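Local coordinates for uncharacterized protein (Xanthomonas campestris pv. campestris, PDB 3HIU) that is of unknown function but belongs to the DUF892 family of the ferritin-like clan and folds as a long helical bundle that pairs into a dimer, at residues V116-R119 with E125-Q128; E5-W10 with R119-Q124; Q12-M17 with A109-L114; V56-E61 with A127-D132. All coordinates share one frame; numbering follows the deposited sequence.

Contact 1. Residues V116-R119 with E125-Q128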
loop_
_atom_site.group_PDB
_atom_site.type_symbol
_atom_site.label_atom_id
_atom_site.label_comp_id
_atom_site.label_asym_id
_atom_site.label_seq_id
_atom_site.Cartn_x
_atom_site.Cartn_y
_atom_site.Cartn_z
ATOM N N VAL B 116 -11.958 -13.091 7.415
ATOM C CA VAL B 116 -11.798 -13.644 8.758
ATOM C C VAL B 116 -12.910 -13.187 9.722
ATOM O O VAL B 116 -13.401 -13.977 10.534
ATOM C CB VAL B 116 -10.406 -13.309 9.349
ATOM C CG1 VAL B 116 -10.222 -13.972 10.704
ATOM C CG2 VAL B 116 -9.314 -13.755 8.407
ATOM N N ALA B 117 -13.303 -11.918 9.630
ATOM C CA ALA B 117 -14.407 -11.397 10.440
ATOM C C ALA B 117 -15.751 -11.950 9.964
ATOM O O ALA B 117 -16.728 -11.974 10.722
ATOM C CB ALA B 117 -14.426 -9.865 10.428
ATOM N N ALA B 118 -15.800 -12.377 8.704
ATOM C CA ALA B 118 -16.988 -13.031 8.167
ATOM C C ALA B 118 -17.035 -14.506 8.577
ATOM O O ALA B 118 -18.065 -15.007 9.024
ATOM C CB ALA B 118 -17.031 -12.894 6.649
ATOM N N ARG B 119 -15.919 -15.207 8.420
ATOM C CA ARG B 119 -15.872 -16.605 8.816
ATOM C C ARG B 119 -16.247 -16.751 10.288
ATOM O O ARG B 119 -17.191 -17.481 10.632
ATOM C CB ARG B 119 -14.506 -17.222 8.499
ATOM C CG ARG B 119 -14.384 -17.601 7.025
ATOM C CD ARG B 119 -13.029 -18.166 6.637
ATOM N NE ARG B 119 -12.965 -18.386 5.189
ATOM C CZ ARG B 119 -11.846 -18.610 4.505
ATOM N NH1 ARG B 119 -10.675 -18.646 5.129
ATOM N NH2 ARG B 119 -11.896 -18.790 3.190
ATOM N N GLU B 125 -21.553 -16.418 3.176
ATOM C CA GLU B 125 -21.854 -15.714 1.928
ATOM C C GLU B 125 -21.104 -14.389 1.862
ATOM O O GLU B 125 -20.571 -14.035 0.818
ATOM C CB GLU B 125 -23.358 -15.452 1.774
ATOM C CG GLU B 125 -24.216 -16.694 1.582
ATOM C CD GLU B 125 -24.707 -17.300 2.894
ATOM O OE1 GLU B 125 -24.299 -16.826 3.979
ATOM O OE2 GLU B 125 -25.513 -18.255 2.836
ATOM N N VAL B 126 -21.087 -13.651 2.971
ATOM C CA VAL B 126 -20.309 -12.420 3.062
ATOM C C VAL B 126 -18.844 -12.733 2.764
ATOM O O VAL B 126 -18.193 -12.026 2.008
ATOM C CB VAL B 126 -20.435 -11.759 4.462
ATOM C CG1 VAL B 126 -19.604 -10.490 4.531
ATOM C CG2 VAL B 126 -21.881 -11.443 4.766
ATOM N N ALA B 127 -18.349 -13.821 3.346
ATOM C CA ALA B 127 -16.958 -14.225 3.195
ATOM C C ALA B 127 -16.570 -14.459 1.735
ATOM O O ALA B 127 -15.447 -14.159 1.325
ATOM C CB ALA B 127 -16.678 -15.464 4.038
ATOM N N GLN B 128 -17.497 -15.001 0.952
ATOM C CA GLN B 128 -17.236 -15.261 -0.463
ATOM C C GLN B 128 -17.156 -13.946 -1.231
ATOM O O GLN B 128 -16.226 -13.734 -2.002
ATOM C CB GLN B 128 -18.308 -16.178 -1.074
ATOM C CG GLN B 128 -17.757 -17.323 -1.951
ATOM C CD GLN B 128 -17.327 -16.881 -3.346
ATOM O OE1 GLN B 128 -16.137 -16.879 -3.669
ATOM N NE2 GLN B 128 -18.298 -16.513 -4.179
#

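Contact 2. Residues E5-W10 with R119-Q124. With EDO (1,2-ethanediol), chain R.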
loop_
_atom_site.group_PDB
_atom_site.type_symbol
_atom_site.label_atom_id
_atom_site.label_comp_id
_atom_site.label_asym_id
_atom_site.label_seq_id
_atom_site.Cartn_x
_atom_site.Cartn_y
_atom_site.Cartn_z
ATOM N N GLU B 5 -21.364 -7.125 14.434
ATOM C CA GLU B 5 -21.073 -5.697 14.443
ATOM C C GLU B 5 -19.586 -5.355 14.282
ATOM O O GLU B 5 -19.240 -4.196 14.078
ATOM C CB GLU B 5 -21.703 -5.014 15.666
ATOM C CG GLU B 5 -22.963 -4.168 15.366
ATOM C CD GLU B 5 -23.988 -4.856 14.462
ATOM O OE1 GLU B 5 -25.184 -4.884 14.820
ATOM O OE2 GLU B 5 -23.605 -5.357 13.384
ATOM N N ARG B 6 -18.710 -6.352 14.360
ATOM C CA ARG B 6 -17.325 -6.142 13.947
ATOM C C ARG B 6 -17.208 -6.321 12.432
ATOM O O ARG B 6 -16.515 -5.567 11.757
ATOM C CB ARG B 6 -16.379 -7.103 14.658
ATOM C CG ARG B 6 -15.011 -7.193 13.995
ATOM C CD ARG B 6 -14.322 -5.843 14.017
ATOM N NE ARG B 6 -14.131 -5.394 15.389
ATOM C CZ ARG B 6 -13.895 -4.137 15.743
ATOM N NH1 ARG B 6 -13.732 -3.833 17.025
ATOM N NH2 ARG B 6 -13.827 -3.186 14.821
ATOM N N LEU B 7 -17.890 -7.335 11.914
ATOM C CA LEU B 7 -17.995 -7.580 10.480
ATOM C C LEU B 7 -18.578 -6.333 9.809
ATOM O O LEU B 7 -18.032 -5.825 8.829
ATOM C CB LEU B 7 -18.920 -8.781 10.241
ATOM C CG LEU B 7 -18.747 -9.703 9.032
ATOM C CD1 LEU B 7 -20.069 -10.359 8.690
ATOM C CD2 LEU B 7 -18.210 -8.953 7.837
ATOM N N VAL B 8 -19.693 -5.848 10.353
ATOM C CA VAL B 8 -20.343 -4.623 9.889
ATOM C C VAL B 8 -19.399 -3.417 9.974
ATOM O O VAL B 8 -19.342 -2.586 9.058
ATOM C CB VAL B 8 -21.610 -4.330 10.713
ATOM C CG1 VAL B 8 -22.126 -2.936 10.425
ATOM C CG2 VAL B 8 -22.686 -5.382 10.435
ATOM N N LYS B 9 -18.660 -3.334 11.079
ATOM C CA LYS B 9 -17.641 -2.302 11.272
ATOM C C LYS B 9 -16.588 -2.258 10.143
ATOM O O LYS B 9 -16.304 -1.185 9.595
ATOM C CB LYS B 9 -16.963 -2.505 12.628
ATOM C CG LYS B 9 -16.353 -1.252 13.212
ATOM C CD LYS B 9 -14.923 -1.074 12.753
ATOM C CE LYS B 9 -14.388 0.302 13.115
ATOM N NZ LYS B 9 -13.146 0.584 12.341
ATOM N N TRP B 10 -16.013 -3.419 9.804
ATOM C CA TRP B 10 -15.006 -3.521 8.740
ATOM C C TRP B 10 -15.626 -3.462 7.356
ATOM O O TRP B 10 -15.006 -2.969 6.414
ATOM C CB TRP B 10 -14.151 -4.781 8.906
ATOM C CG TRP B 10 -13.295 -4.692 10.115
ATOM C CD1 TRP B 10 -13.029 -3.574 10.815
ATOM C CD2 TRP B 10 -12.578 -5.755 10.758
ATOM N NE1 TRP B 10 -12.194 -3.859 11.867
ATOM C CE2 TRP B 10 -11.897 -5.194 11.849
ATOM C CE3 TRP B 10 -12.442 -7.121 10.516
ATOM C CZ2 TRP B 10 -11.098 -5.948 12.705
ATOM C CZ3 TRP B 10 -11.641 -7.870 11.366
ATOM C CH2 TRP B 10 -10.983 -7.282 12.444
ATOM N N ARG B 119 -15.919 -15.207 8.420
ATOM C CA ARG B 119 -15.872 -16.605 8.816
ATOM C C ARG B 119 -16.247 -16.751 10.288
ATOM O O ARG B 119 -17.191 -17.481 10.632
ATOM C CB ARG B 119 -14.506 -17.222 8.499
ATOM C CG ARG B 119 -14.384 -17.601 7.025
ATOM C CD ARG B 119 -13.029 -18.166 6.637
ATOM N NE ARG B 119 -12.965 -18.386 5.189
ATOM C CZ ARG B 119 -11.846 -18.610 4.505
ATOM N NH1 ARG B 119 -10.675 -18.646 5.129
ATOM N NH2 ARG B 119 -11.896 -18.790 3.190
ATOM N N SER B 120 -15.520 -16.036 11.146
ATOM C CA SER B 120 -15.784 -16.024 12.588
ATOM C C SER B 120 -17.256 -15.733 12.920
ATOM O O SER B 120 -17.798 -16.257 13.894
ATOM C CB SER B 120 -14.852 -15.023 13.295
ATOM O OG SER B 120 -15.413 -14.537 14.506
ATOM N N ALA B 121 -17.892 -14.895 12.103
ATOM C CA ALA B 121 -19.292 -14.520 12.299
ATOM C C ALA B 121 -20.240 -15.553 11.689
ATOM O O ALA B 121 -21.462 -15.435 11.812
ATOM C CB ALA B 121 -19.564 -13.138 11.718
ATOM N N GLY B 122 -19.668 -16.558 11.030
ATOM C CA GLY B 122 -20.450 -17.592 10.387
ATOM C C GLY B 122 -21.314 -17.047 9.269
ATOM O O GLY B 122 -22.356 -17.617 8.945
ATOM N N GLU B 123 -20.890 -15.926 8.695
ATOM C CA GLU B 123 -21.528 -15.384 7.505
ATOM C C GLU B 123 -20.701 -15.834 6.318
ATOM O O GLU B 123 -19.829 -15.109 5.843
ATOM C CB GLU B 123 -21.578 -13.852 7.550
ATOM C CG GLU B 123 -22.503 -13.252 8.606
ATOM C CD GLU B 123 -23.981 -13.343 8.244
ATOM O OE1 GLU B 123 -24.304 -13.715 7.096
ATOM O OE2 GLU B 123 -24.822 -13.036 9.116
ATOM N N GLN B 124 -20.955 -17.041 5.837
ATOM C CA GLN B 124 -20.118 -17.590 4.782
ATOM C C GLN B 124 -20.356 -16.949 3.408
ATOM O O GLN B 124 -19.460 -16.931 2.575
ATOM C CB GLN B 124 -20.247 -19.112 4.726
ATOM C CG GLN B 124 -19.701 -19.825 5.963
ATOM C CD GLN B 124 -18.182 -19.750 6.078
ATOM O OE1 GLN B 124 -17.484 -19.480 5.098
ATOM N NE2 GLN B 124 -17.666 -19.997 7.281
HETATM C C1 EDO R . -17.037 -3.312 17.410
HETATM O O1 EDO R . -17.546 -2.587 16.286
HETATM C C2 EDO R . -16.466 -2.338 18.439
HETATM O O2 EDO R . -15.824 -3.071 19.493
#

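Contact 3. Residues Q12-M17 with A109-L114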
loop_
_atom_site.group_PDB
_atom_site.type_symbol
_atom_site.label_atom_id
_atom_site.label_comp_id
_atom_site.label_asym_id
_atom_site.label_seq_id
_atom_site.Cartn_x
_atom_site.Cartn_y
_atom_site.Cartn_z
ATOM N N GLN B 12 -18.093 -1.458 6.638
ATOM C CA GLN B 12 -18.255 -0.019 6.443
ATOM C C GLN B 12 -16.958 0.698 6.052
ATOM O O GLN B 12 -16.981 1.593 5.212
ATOM C CB GLN B 12 -18.869 0.629 7.686
ATOM C CG GLN B 12 -20.350 0.313 7.870
ATOM C CD GLN B 12 -20.880 0.788 9.199
ATOM O OE1 GLN B 12 -20.171 0.773 10.202
ATOM N NE2 GLN B 12 -22.133 1.212 9.215
ATOM N N ASP B 13 -15.839 0.310 6.666
ATOM C CA ASP B 13 -14.528 0.862 6.315
ATOM C C ASP B 13 -14.284 0.648 4.826
ATOM O O ASP B 13 -13.981 1.582 4.090
ATOM C CB ASP B 13 -13.401 0.188 7.119
ATOM C CG ASP B 13 -13.380 0.604 8.585
ATOM O OD1 ASP B 13 -13.934 1.666 8.925
ATOM O OD2 ASP B 13 -12.798 -0.131 9.407
ATOM N N ALA B 14 -14.434 -0.601 4.394
ATOM C CA ALA B 14 -14.194 -0.991 3.006
ATOM C C ALA B 14 -15.105 -0.263 2.029
ATOM O O ALA B 14 -14.659 0.180 0.974
ATOM C CB ALA B 14 -14.353 -2.502 2.840
ATOM N N TYR B 15 -16.385 -0.157 2.370
ATOM C CA TYR B 15 -17.329 0.521 1.499
ATOM C C TYR B 15 -16.791 1.908 1.181
ATOM O O TYR B 15 -16.881 2.381 0.051
ATOM C CB TYR B 15 -18.699 0.632 2.166
ATOM C CG TYR B 15 -19.721 1.332 1.297
ATOM C CD1 TYR B 15 -20.502 0.615 0.402
ATOM C CD2 TYR B 15 -19.890 2.711 1.355
ATOM C CE1 TYR B 15 -21.433 1.245 -0.404
ATOM C CE2 TYR B 15 -20.822 3.352 0.551
ATOM C CZ TYR B 15 -21.589 2.611 -0.325
ATOM O OH TYR B 15 -22.518 3.230 -1.128
ATOM N N ALA B 16 -16.223 2.548 2.198
ATOM C CA ALA B 16 -15.721 3.903 2.081
ATOM C C ALA B 16 -14.369 3.885 1.392
ATOM O O ALA B 16 -14.010 4.804 0.665
ATOM C CB ALA B 16 -15.608 4.524 3.452
HETATM N N MSE B 17 -13.616 2.825 1.633
HETATM C CA MSE B 17 -12.338 2.634 0.978
HETATM C C MSE B 17 -12.540 2.479 -0.537
HETATM O O MSE B 17 -11.768 3.008 -1.341
HETATM C CB MSE B 17 -11.666 1.405 1.584
HETATM C CG MSE B 17 -10.241 1.189 1.177
HETATM SE SE MSE B 17 -9.707 -0.590 1.759
HETATM C CE MSE B 17 -10.251 -0.456 3.629
ATOM N N ALA B 109 -4.989 -6.468 2.231
ATOM C CA ALA B 109 -4.968 -6.678 3.665
ATOM C C ALA B 109 -6.372 -6.568 4.273
ATOM O O ALA B 109 -6.795 -7.442 5.026
ATOM C CB ALA B 109 -4.002 -5.718 4.328
ATOM N N SER B 110 -7.101 -5.510 3.940
ATOM C CA SER B 110 -8.425 -5.305 4.527
ATOM C C SER B 110 -9.400 -6.428 4.201
ATOM O O SER B 110 -10.125 -6.914 5.072
ATOM C CB SER B 110 -9.014 -3.985 4.054
ATOM O OG SER B 110 -8.042 -2.971 4.161
ATOM N N TYR B 111 -9.418 -6.836 2.940
ATOM C CA TYR B 111 -10.342 -7.864 2.519
ATOM C C TYR B 111 -9.953 -9.240 3.060
ATOM O O TYR B 111 -10.821 -10.047 3.386
ATOM C CB TYR B 111 -10.487 -7.856 1.001
ATOM C CG TYR B 111 -11.382 -6.739 0.504
ATOM C CD1 TYR B 111 -12.735 -6.735 0.807
ATOM C CD2 TYR B 111 -10.877 -5.690 -0.263
ATOM C CE1 TYR B 111 -13.571 -5.727 0.359
ATOM C CE2 TYR B 111 -11.706 -4.665 -0.719
ATOM C CZ TYR B 111 -13.057 -4.693 -0.403
ATOM O OH TYR B 111 -13.909 -3.699 -0.841
ATOM N N ARG B 112 -8.656 -9.514 3.173
ATOM C CA ARG B 112 -8.230 -10.735 3.840
ATOM C C ARG B 112 -8.813 -10.765 5.242
ATOM O O ARG B 112 -9.374 -11.766 5.653
ATOM C CB ARG B 112 -6.709 -10.840 3.920
ATOM C CG ARG B 112 -6.014 -11.070 2.587
ATOM C CD ARG B 112 -4.490 -11.165 2.754
ATOM N NE ARG B 112 -4.032 -12.543 2.927
ATOM C CZ ARG B 112 -3.477 -13.029 4.034
ATOM N NH1 ARG B 112 -3.104 -14.295 4.077
ATOM N NH2 ARG B 112 -3.281 -12.261 5.093
ATOM N N ALA B 113 -8.680 -9.658 5.975
ATOM C CA ALA B 113 -9.167 -9.582 7.351
ATOM C C ALA B 113 -10.695 -9.525 7.427
ATOM O O ALA B 113 -11.271 -9.798 8.476
ATOM C CB ALA B 113 -8.534 -8.417 8.091
ATOM N N LEU B 114 -11.349 -9.184 6.319
ATOM C CA LEU B 114 -12.805 -9.296 6.235
ATOM C C LEU B 114 -13.273 -10.744 6.100
ATOM O O LEU B 114 -14.252 -11.158 6.723
ATOM C CB LEU B 114 -13.367 -8.463 5.089
ATOM C CG LEU B 114 -14.134 -7.241 5.584
ATOM C CD1 LEU B 114 -14.256 -6.217 4.471
ATOM C CD2 LEU B 114 -15.496 -7.672 6.093
#

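Contact 4. Residues V56-E61 with A127-D132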
loop_
_atom_site.group_PDB
_atom_site.type_symbol
_atom_site.label_atom_id
_atom_site.label_comp_id
_atom_site.label_asym_id
_atom_site.label_seq_id
_atom_site.Cartn_x
_atom_site.Cartn_y
_atom_site.Cartn_z
ATOM N N VAL B 56 -20.394 -4.761 -1.301
ATOM C CA VAL B 56 -20.213 -4.509 0.104
ATOM C C VAL B 56 -21.534 -4.025 0.691
ATOM O O VAL B 56 -21.934 -4.445 1.783
ATOM C CB VAL B 56 -19.101 -3.466 0.341
ATOM C CG1 VAL B 56 -18.982 -3.152 1.808
ATOM C CG2 VAL B 56 -17.783 -3.973 -0.176
ATOM N N GLN B 57 -22.231 -3.157 -0.038
ATOM C CA GLN B 57 -23.447 -2.535 0.503
ATOM C C GLN B 57 -24.562 -3.548 0.670
ATOM O O GLN B 57 -25.343 -3.465 1.619
ATOM C CB GLN B 57 -23.946 -1.390 -0.370
ATOM C CG GLN B 57 -25.437 -1.166 -0.227
ATOM C CD GLN B 57 -25.869 0.216 -0.645
ATOM O OE1 GLN B 57 -25.065 1.013 -1.125
ATOM N NE2 GLN B 57 -27.150 0.515 -0.459
ATOM N N ARG B 58 -24.646 -4.490 -0.263
ATOM C CA ARG B 58 -25.555 -5.608 -0.107
ATOM C C ARG B 58 -25.253 -6.356 1.193
ATOM O O ARG B 58 -26.163 -6.878 1.854
ATOM C CB ARG B 58 -25.455 -6.545 -1.301
ATOM C CG ARG B 58 -25.938 -5.916 -2.590
ATOM C CD ARG B 58 -26.516 -6.966 -3.532
ATOM N NE ARG B 58 -25.735 -8.202 -3.505
ATOM C CZ ARG B 58 -24.814 -8.537 -4.408
ATOM N NH1 ARG B 58 -24.157 -9.684 -4.291
ATOM N NH2 ARG B 58 -24.553 -7.729 -5.430
ATOM N N CYS B 59 -23.974 -6.389 1.562
ATOM C CA CYS B 59 -23.544 -7.036 2.797
ATOM C C CYS B 59 -23.869 -6.193 4.030
ATOM O O CYS B 59 -24.100 -6.724 5.115
ATOM C CB CYS B 59 -22.045 -7.342 2.749
ATOM S SG CYS B 59 -21.579 -8.700 1.645
ATOM N N LEU B 60 -23.891 -4.878 3.863
ATOM C CA LEU B 60 -24.258 -3.988 4.960
ATOM C C LEU B 60 -25.780 -3.948 5.140
ATOM O O LEU B 60 -26.284 -3.829 6.259
ATOM C CB LEU B 60 -23.694 -2.578 4.737
ATOM C CG LEU B 60 -22.249 -2.318 5.186
ATOM C CD1 LEU B 60 -21.709 -1.009 4.597
ATOM C CD2 LEU B 60 -22.140 -2.326 6.716
ATOM N N GLU B 61 -26.506 -4.056 4.033
ATOM C CA GLU B 61 -27.960 -4.119 4.084
ATOM C C GLU B 61 -28.430 -5.437 4.700
ATOM O O GLU B 61 -29.381 -5.462 5.477
ATOM C CB GLU B 61 -28.551 -3.895 2.687
ATOM C CG GLU B 61 -28.377 -2.458 2.214
ATOM C CD GLU B 61 -28.649 -2.258 0.734
ATOM O OE1 GLU B 61 -28.476 -3.214 -0.048
ATOM O OE2 GLU B 61 -29.025 -1.132 0.353
ATOM N N ALA B 127 -18.349 -13.821 3.346
ATOM C CA ALA B 127 -16.958 -14.225 3.195
ATOM C C ALA B 127 -16.570 -14.459 1.735
ATOM O O ALA B 127 -15.447 -14.159 1.325
ATOM C CB ALA B 127 -16.678 -15.464 4.038
ATOM N N GLN B 128 -17.497 -15.001 0.952
ATOM C CA GLN B 128 -17.236 -15.261 -0.463
ATOM C C GLN B 128 -17.156 -13.946 -1.231
ATOM O O GLN B 128 -16.226 -13.734 -2.002
ATOM C CB GLN B 128 -18.308 -16.178 -1.074
ATOM C CG GLN B 128 -17.757 -17.323 -1.951
ATOM C CD GLN B 128 -17.327 -16.881 -3.346
ATOM O OE1 GLN B 128 -16.137 -16.879 -3.669
ATOM N NE2 GLN B 128 -18.298 -16.513 -4.179
ATOM N N ILE B 129 -18.134 -13.067 -1.020
ATOM C CA ILE B 129 -18.074 -11.729 -1.593
ATOM C C ILE B 129 -16.643 -11.245 -1.429
ATOM O O ILE B 129 -15.968 -10.903 -2.399
ATOM C CB ILE B 129 -19.012 -10.723 -0.873
ATOM C CG1 ILE B 129 -20.439 -11.260 -0.780
ATOM C CG2 ILE B 129 -19.028 -9.390 -1.609
ATOM C CD1 ILE B 129 -21.222 -11.127 -2.070
ATOM N N CYS B 130 -16.184 -11.263 -0.183
ATOM C CA CYS B 130 -14.920 -10.646 0.173
ATOM C C CYS B 130 -13.699 -11.317 -0.442
ATOM O O CYS B 130 -12.704 -10.656 -0.733
ATOM C CB CYS B 130 -14.791 -10.575 1.685
ATOM S SG CYS B 130 -16.048 -9.538 2.397
ATOM N N GLU B 131 -13.765 -12.626 -0.636
ATOM C CA GLU B 131 -12.649 -13.343 -1.242
ATOM C C GLU B 131 -12.597 -13.022 -2.731
ATOM O O GLU B 131 -11.531 -13.071 -3.358
ATOM C CB GLU B 131 -12.781 -14.856 -1.028
ATOM C CG GLU B 131 -12.524 -15.328 0.401
ATOM C CD GLU B 131 -13.130 -16.703 0.686
ATOM O OE1 GLU B 131 -13.306 -17.498 -0.264
ATOM O OE2 GLU B 131 -13.438 -16.991 1.863
ATOM N N ASP B 132 -13.758 -12.691 -3.290
ATOM C CA ASP B 132 -13.853 -12.420 -4.716
ATOM C C ASP B 132 -13.363 -11.012 -5.013
ATOM O O ASP B 132 -12.618 -10.802 -5.972
ATOM C CB ASP B 132 -15.276 -12.651 -5.235
ATOM C CG ASP B 132 -15.611 -14.128 -5.372
ATOM O OD1 ASP B 132 -14.707 -14.908 -5.743
ATOM O OD2 ASP B 132 -16.772 -14.515 -5.107
#

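Contact 1. Residues V116-R119 with E125-Q128
R119 lays the start of its chain on A127, CG 4.3 Å from A127 CB, while its flat guanidinium is carried past the contact: the arginine runs out nearly straight (chi2 178°, chi3 -175°), which takes NH2 along the outside of the pair to a salt bridge with E131, one turn further on. The heart of the contact is smaller. A118 and A127 point their methyls at each other, and the two CB atoms sit 3.7 Å apart. A118 CB lies just as near the backbone, 3.7 Å from A127 N, so the methyl rests against the helix surface itself. With nothing bulkier than alanine between them, the chains come to 5.1 Å between A118 CA and A127 CA. V126 closes the inner side: its CG1, anti to the backbone N (chi1 179°), reaches A118 CB at 4.1 Å, and the same side chain packs on L7 and C59 of the other two main helices. Buried alanines inside, a charged arm outside and a three-residue connection at 121-123 make this the closed end of an antiparallel helical hairpin, helix 94-120 with helix 124-159, as expected in a ferritin-like bundle.

Contact 2. Residues E5-W10 with R119-Q124
L7 lays one methyl, CD1, over the aliphatic part of E123, 3.8 Å from E123 CG, and over A121, 4.1 Å from A121 CB. CG stands roughly anti to the backbone N (chi1 -150°), which swings the branch off helix 2-28 towards the turn. CB and CG of E123 receive the methyl; the bend at chi2 (-75°) turns the carboxylate, whose OE2 has a long, weak ion pair with R4. Beneath these side chains the turn is a Schellman motif. G122 takes a positive phi of 63° and its N bonds back to R119 O at 2.7 Å; E123 then occupies the N-cap position of the next helix. R6 sets CD over one face of the W10 ring, toward the rim and 3.3 Å above its plane, and its guanidinium carries C1 of an ethanediol, probably from the crystallisation liquor, on one face, toward the rim and 3.4 Å above that plane. The diol's O1 donates a hydrogen bond to E5 O (3.2 Å). L7 thus meets the turn through methyl and methylene groups, an apolar contact without directional bonds, whereas R6 puts its charge into salt bridges with E159 and D91 of the second subunit, across the dimer interface.

Contact 3. Residues Q12-M17 with A109-L114
S110 OG, hydrogen-bonded to L106 O one turn back in its own helix, is also where M17 ends: the terminal methyl CE lies 3.4 Å from S110 OG. M17 is modelled as selenomethionine, and its SE lies 3.8 Å from S110 OG. The chain leaves helix 2-28 extended, with CG anti to the backbone N (chi1 -171°), and bends only at the last torsion (chi3 -52°), which folds CE alongside the serine, 3.8 Å from S110 CB. One turn earlier, A14 points its methyl at the facing helix and meets two side chains. Y111 approaches obliquely with the phenol end of its ring, OH 3.9 Å and CZ 4.1 Å from A14 CB, while L114 CD1 comes to 4.1 Å from the same methyl. The axes of the two segments come no closer than 10.8 Å; Y111 and L114 reach into the space between, and both continue inward to helix 124-159, Y111 on I133 and L134, L114 on C130. The Y111 side chain is about 6 Å from the sodium ion bound at T49 and Q52. The segments run nearly antiparallel, crossing at -150°. A first and a third main helix side by side and opposed, with the third running in the same general direction as the second after a long crossover, match the ferritin-like four-helix bundle.

Contact 4. Residues V56-E61 with A127-D132
I129 can be followed outward from its CB, which lies 4.1 Å from C59 SG. CG1, anti to the carbonyl carbon (chi1 -52°), comes closest to the sulfur, at 3.7 Å from C59 SG, and the other branch, CG2, stays at 4.2 Å from it. The thiol therefore sits against the fork of the isoleucine, an apolar contact of sulfur with carbon. At the tip, CD1 turns away from the cysteine and meets R58, 4.0 Å from R58 NH1. The arginine, bent at chi3 (-39°), passes across the isoleucine at about a right angle, and its guanidinium is oblique to the methyl. R58 is exposed. A bound ethanediol, probably from the crystallisation liquor, lies about 4 Å from the I129 side chain. On another flank of 56-61, Q57 NE2 gives a short hydrogen bond to E61 OE2, 2.6 Å and nearly straight at 167°, though it meets the oxygen from well above the carboxylate plane. Inward, C59 also packs on L11 and V126, and V56 touches Y15, Y111 and I133. The contact thus joins helix 36-62 to the oppositely running helix 124-159, with helix 2-28 and helix 94-120 closing over their inner faces; no strand takes part.

Overall arrangement
All four contacts lie towards one end of the bundle. Contacts 1 and 2 have centres about 6 Å apart and share R119; contact 2 includes the turn 121-123, contact 1 lies on the helices either side, and E123 N probably bonds to A118 O. Contact 4 follows about 8 Å from contact 1, tied to it by the salt bridge of R119 NH2 to E131 OE2 (2.7 Å). Contact 3 continues the pairing of contact 2 towards the middle: L7 CD2 meets L114 CD2 at 3.5 Å. It is the one near the sodium ion, about 6 Å from the Y111 side chain against 12 Å for I129 in contact 4. All but contact 4 touch the second subunit.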